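Local coordinates for protein pyruvate kinase (Pseudomonas aeruginosa, PDB 6QXL) that probably catalyses the last step of glycolysis, transferring the phosphoryl group of phosphoenolpyruvate to ADP to give pyruvate and ATP, at residues L35-G40 and G67-P72; K221-E226 and M245-D250. All coordinates share one frame; numbering follows the deposited sequence.

In the fold
Both contacts sit at the C-terminal ends of parallel strands in one eight-stranded TIM barrel, the end where this fold carries its active site. Contact 1 pairs neighbouring strands 32-36 and 64-68; contact 2 pairs strands 217-222 and 243-247, with strand 190-193 between the two pairs. Their centres lie about 15 Å apart, yet they touch through a salt bridge of 2.8 Å from Lys221 NZ to Asp68 OD1. Contact 2 holds magnesium and malonate directly. Contact 1 stands one shell back: the side chain of Asp68 is about 5 Å from malonate and about 7 Å from magnesium at nearest atoms, and meets the ligand site through Lys221.

Contact 1: L35-G40 and G67-P72; sequences LNFSHG and GDLQGP
Two backbone bonds join Leu35 and Phe37 to Asp68, the residue lying between them in the parallel register. Asp68 N donates to Leu35 O at 2.9 Å, nearly straight at 169°, and Phe37 N returns to Asp68 O at 3.0 Å. Leu35 O also receives a CA-H...O contact from Gly67.

The apolar part is carried by Phe37. Its CG lies anti to the carbonyl carbon (chi1 -68°), which places the ring with Leu35 O over the centre of one face, while Phe37 CE2 comes 3.9 Å from Gly67 CA, the ring lying against a residue that has no side chain. The ring also meets a polar atom closely, Asp68 O lying 3.5 Å from Phe37 CD2. Leu69 CD2 approaches the ring obliquely, 4.1 Å from Phe37 CD2.

Topologically this is a beta-alpha-beta crossover of the TIM barrel: strand 32-36, helix 42-58 and strand 64-68, with the contact at the ends of both strands where the chain passes into loops.

Polar side chains shape the first of those loops. Asn36 OD1 accepts from both Ser38 N and Ser38 OG, which approach from the same face of its amide plane; the N-H bond makes an Asx turn within the type I turn Asn36-His39. Across the contact Ser38 OG rests 3.5 Å from Gln70 CG, alongside the extended glutamine chain, whose OE1 lies 3.4 Å from Ser38 CA. Asp68, with CG anti to its backbone N (chi1 -160°), sends its carboxylate to salt bridges with Arg34, through OD2, and Lys221, through OD1.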
# COMPACT_ATOMS: atom_id res chain seq x y z
N LEU A 35 -30.33 30.72 -6.65
CA LEU A 35 -31.44 31.41 -7.26
C LEU A 35 -31.67 30.71 -8.58
O LEU A 35 -30.84 30.82 -9.49
CB LEU A 35 -31.11 32.89 -7.47
CG LEU A 35 -30.51 33.62 -6.27
CD1 LEU A 35 -30.30 35.09 -6.68
CD2 LEU A 35 -31.39 33.58 -5.05
N ASN A 36 -32.78 29.98 -8.67
CA ASN A 36 -33.05 29.19 -9.87
C ASN A 36 -33.78 30.06 -10.86
O ASN A 36 -34.93 30.41 -10.65
CB ASN A 36 -33.85 27.94 -9.49
CG ASN A 36 -34.12 27.03 -10.66
OD1 ASN A 36 -33.58 27.21 -11.75
ND2 ASN A 36 -34.96 26.05 -10.44
N PHE A 37 -33.11 30.41 -11.96
CA PHE A 37 -33.73 31.29 -12.95
C PHE A 37 -34.83 30.63 -13.75
O PHE A 37 -35.54 31.33 -14.45
CB PHE A 37 -32.68 31.90 -13.90
CG PHE A 37 -31.73 32.87 -13.25
CD1 PHE A 37 -32.19 33.88 -12.41
CD2 PHE A 37 -30.37 32.78 -13.48
CE1 PHE A 37 -31.32 34.78 -11.82
CE2 PHE A 37 -29.47 33.67 -12.90
CZ PHE A 37 -29.95 34.69 -12.07
N SER A 38 -34.99 29.32 -13.66
CA SER A 38 -36.14 28.67 -14.32
C SER A 38 -37.49 29.24 -13.84
O SER A 38 -38.44 29.19 -14.58
CB SER A 38 -36.14 27.16 -14.03
OG SER A 38 -34.95 26.56 -14.47
N HIS A 39 -37.56 29.73 -12.61
CA HIS A 39 -38.78 30.31 -12.07
C HIS A 39 -38.50 31.67 -11.47
O HIS A 39 -37.36 32.04 -11.23
CB HIS A 39 -39.44 29.39 -11.03
CG HIS A 39 -39.53 27.96 -11.45
ND1 HIS A 39 -40.42 27.50 -12.41
CD2 HIS A 39 -38.78 26.88 -11.09
CE1 HIS A 39 -40.26 26.20 -12.57
NE2 HIS A 39 -39.24 25.81 -11.82
N GLY A 40 -39.56 32.44 -11.26
CA GLY A 40 -39.48 33.76 -10.68
C GLY A 40 -39.15 34.86 -11.67
O GLY A 40 -38.64 34.62 -12.76
N GLY A 67 -26.38 31.65 -9.12
CA GLY A 67 -27.46 31.83 -10.08
C GLY A 67 -27.45 30.68 -11.05
O GLY A 67 -26.44 30.42 -11.71
N ASP A 68 -28.59 30.00 -11.16
CA ASP A 68 -28.69 28.77 -11.93
C ASP A 68 -29.44 29.05 -13.22
O ASP A 68 -30.64 29.30 -13.19
CB ASP A 68 -29.38 27.68 -11.07
CG ASP A 68 -29.11 26.26 -11.56
OD1 ASP A 68 -29.16 26.05 -12.79
OD2 ASP A 68 -28.81 25.36 -10.73
N LEU A 69 -28.75 28.98 -14.34
CA LEU A 69 -29.35 29.18 -15.67
C LEU A 69 -30.27 28.02 -16.02
O LEU A 69 -29.94 26.86 -15.78
CB LEU A 69 -28.28 29.28 -16.76
CG LEU A 69 -27.21 30.37 -16.56
CD1 LEU A 69 -26.11 30.25 -17.64
CD2 LEU A 69 -27.87 31.78 -16.55
N GLN A 70 -31.42 28.33 -16.61
CA GLN A 70 -32.38 27.28 -16.95
C GLN A 70 -31.85 26.32 -17.99
O GLN A 70 -32.07 25.12 -17.91
CB GLN A 70 -33.67 27.91 -17.43
CG GLN A 70 -34.71 26.91 -17.92
CD GLN A 70 -36.02 27.54 -18.28
OE1 GLN A 70 -36.88 27.61 -17.45
NE2 GLN A 70 -36.17 27.98 -19.57
N GLY A 71 -31.17 26.85 -18.99
CA GLY A 71 -30.58 25.97 -20.02
C GLY A 71 -31.62 25.59 -21.05
O GLY A 71 -32.81 26.02 -21.00
N PRO A 72 -31.26 24.67 -21.95
CA PRO A 72 -32.17 24.11 -22.94
C PRO A 72 -33.02 22.93 -22.38
O PRO A 72 -32.92 21.76 -22.75
CB PRO A 72 -31.24 23.63 -24.00
CG PRO A 72 -30.03 23.13 -23.22
CD PRO A 72 -29.91 24.15 -22.13

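Contact 2: K221-E226 and M245-D250. With MG (magnesium ion), chain N; MLI (malonate ion), chain O.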
# COMPACT_ATOMS: atom_id res chain seq x y z
N LYS A 221 -22.89 22.00 -14.50
CA LYS A 221 -23.81 20.97 -14.04
C LYS A 221 -23.66 19.74 -14.90
O LYS A 221 -23.89 19.79 -16.09
CB LYS A 221 -25.23 21.49 -14.06
CG LYS A 221 -25.45 22.60 -13.04
CD LYS A 221 -26.73 23.35 -13.29
CE LYS A 221 -27.96 22.49 -13.05
NZ LYS A 221 -29.21 23.28 -13.08
N ILE A 222 -23.27 18.62 -14.30
CA ILE A 222 -23.08 17.37 -15.03
C ILE A 222 -24.43 16.66 -15.08
O ILE A 222 -24.82 16.01 -14.14
CB ILE A 222 -22.01 16.49 -14.36
CG1 ILE A 222 -20.75 17.30 -14.02
CG2 ILE A 222 -21.66 15.31 -15.24
CD1 ILE A 222 -20.20 18.11 -15.15
N GLU A 223 -25.19 16.89 -16.15
CA GLU A 223 -26.51 16.36 -16.40
C GLU A 223 -26.69 15.64 -17.74
O GLU A 223 -27.75 15.21 -18.03
CB GLU A 223 -27.53 17.51 -16.40
CG GLU A 223 -27.79 18.24 -15.11
CD GLU A 223 -28.80 19.38 -15.20
OE1 GLU A 223 -28.52 20.31 -15.93
OE2 GLU A 223 -29.85 19.37 -14.52
N ARG A 224 -25.68 15.56 -18.58
CA ARG A 224 -25.84 14.98 -19.92
C ARG A 224 -25.09 13.70 -20.05
O ARG A 224 -23.97 13.61 -19.58
CB ARG A 224 -25.40 15.94 -21.02
CG ARG A 224 -26.41 16.99 -21.29
CD ARG A 224 -27.49 16.71 -22.32
NE ARG A 224 -28.02 17.90 -22.86
CZ ARG A 224 -29.34 18.18 -23.00
NH1 ARG A 224 -30.26 17.29 -22.63
NH2 ARG A 224 -29.74 19.34 -23.51
N ALA A 225 -25.66 12.72 -20.70
CA ALA A 225 -24.95 11.47 -20.97
C ALA A 225 -23.61 11.67 -21.63
O ALA A 225 -22.63 11.00 -21.29
CB ALA A 225 -25.82 10.52 -21.78
N GLU A 226 -23.54 12.65 -22.53
CA GLU A 226 -22.31 12.91 -23.30
C GLU A 226 -21.20 13.43 -22.39
O GLU A 226 -20.04 13.17 -22.65
CB GLU A 226 -22.57 13.92 -24.43
CG GLU A 226 -23.55 13.47 -25.52
CD GLU A 226 -25.03 13.54 -25.15
OE1 GLU A 226 -25.45 14.13 -24.13
OE2 GLU A 226 -25.80 12.91 -25.87
N MET A 245 -21.29 20.45 -10.49
CA MET A 245 -22.42 19.98 -9.71
C MET A 245 -22.82 18.60 -10.22
O MET A 245 -23.04 18.42 -11.41
CB MET A 245 -23.59 20.95 -9.85
CG MET A 245 -24.82 20.55 -9.06
SD MET A 245 -26.27 21.49 -9.40
CE MET A 245 -25.85 23.07 -8.61
N VAL A 246 -22.97 17.66 -9.30
CA VAL A 246 -23.51 16.35 -9.62
C VAL A 246 -25.02 16.50 -9.60
O VAL A 246 -25.65 16.46 -8.55
CB VAL A 246 -23.02 15.26 -8.65
CG1 VAL A 246 -23.48 13.89 -9.11
CG2 VAL A 246 -21.50 15.28 -8.55
N ALA A 247 -25.59 16.69 -10.79
CA ALA A 247 -26.99 17.05 -10.92
C ALA A 247 -27.80 15.77 -11.13
O ALA A 247 -28.12 15.39 -12.27
CB ALA A 247 -27.18 18.01 -12.07
N ARG A 248 -28.15 15.12 -10.03
CA ARG A 248 -28.56 13.73 -10.13
C ARG A 248 -29.94 13.53 -10.71
O ARG A 248 -30.23 12.45 -11.21
CB ARG A 248 -28.44 13.04 -8.78
CG ARG A 248 -27.02 13.06 -8.27
CD ARG A 248 -26.86 12.34 -6.96
NE ARG A 248 -27.83 12.77 -5.97
CZ ARG A 248 -27.89 12.27 -4.74
NH1 ARG A 248 -27.03 11.35 -4.33
NH2 ARG A 248 -28.82 12.71 -3.89
N GLY A 249 -30.79 14.56 -10.65
CA GLY A 249 -32.11 14.51 -11.27
C GLY A 249 -32.01 14.28 -12.78
O GLY A 249 -32.33 13.20 -13.28
N ASP A 250 -31.52 15.26 -13.50
CA ASP A 250 -31.42 15.11 -14.94
C ASP A 250 -30.41 14.04 -15.35
O ASP A 250 -30.64 13.30 -16.31
CB ASP A 250 -31.11 16.44 -15.63
CG ASP A 250 -32.32 17.35 -15.71
OD1 ASP A 250 -33.35 16.88 -16.24
OD2 ASP A 250 -32.22 18.53 -15.29
MG MG N . -31.17 19.61 -13.61
C1 MLI O . -30.18 19.59 -10.51
C2 MLI O . -30.67 18.33 -11.21
C3 MLI O . -30.84 20.84 -11.03
O6 MLI O . -30.99 18.33 -12.42
O7 MLI O . -30.69 17.29 -10.55
O8 MLI O . -30.72 21.04 -12.25
O9 MLI O . -31.48 21.57 -10.24
O HOH W 1 -33.69 19.60 -13.11
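Two carboxylate oxygens, Glu223 OE2 and Asp250 OD2, are brought together by a shared magnesium ion; they are modelled 2.6 Å apart, a value as uncertain as the OE2 position, with no hydrogen bond between them. The carboxylate planes stand 67° apart, and each residue supplies one oxygen. Asp250 OD2 lies 2.3 Å from the metal; the modelled Glu223 OE2 distance is unusually short and its exact value is doubtful. Malonate chelates the ion with one oxygen of each carboxylate, O6 and O8, and a water lies farther out, 2.6 Å from the metal.

Glu223 reaches the metal on an arm extended beyond CG (chi2 179°), and its OE1 has a weak hydrogen bond from Phe195 N. On the other segment, Asp250 belongs to the first turn of helix 248-255, whose Gly249 and Asp250 N-H groups bind the ligand: Gly249 N donates to malonate O7 at 2.7 Å, a bent bond of 133°, while Asp250 N makes a longer but straighter one to O6. Lys221 NZ gives its bond to O8, 2.8 Å away, and is also hydrogen-bonded to Ser194 OG.

Beneath the site, the parallel strands 217-222 and 243-247 of the barrel are joined by Ile222 N to Met245 O at 2.9 Å. Lys221 and Met245 lie side by side on one face of the sheet, the lysine CG 3.9 Å from the thioether SD.

Magnesium, Lys221 NZ and the first N-H groups of the helix thus converge on malonate oxygens, which would help offset the negative charge of the ligand. With malonate occupying the site, this is consistent with binding and charge stabilisation of the carboxylate-bearing substrate, phosphoenolpyruvate or pyruvate, during phosphoryl transfer.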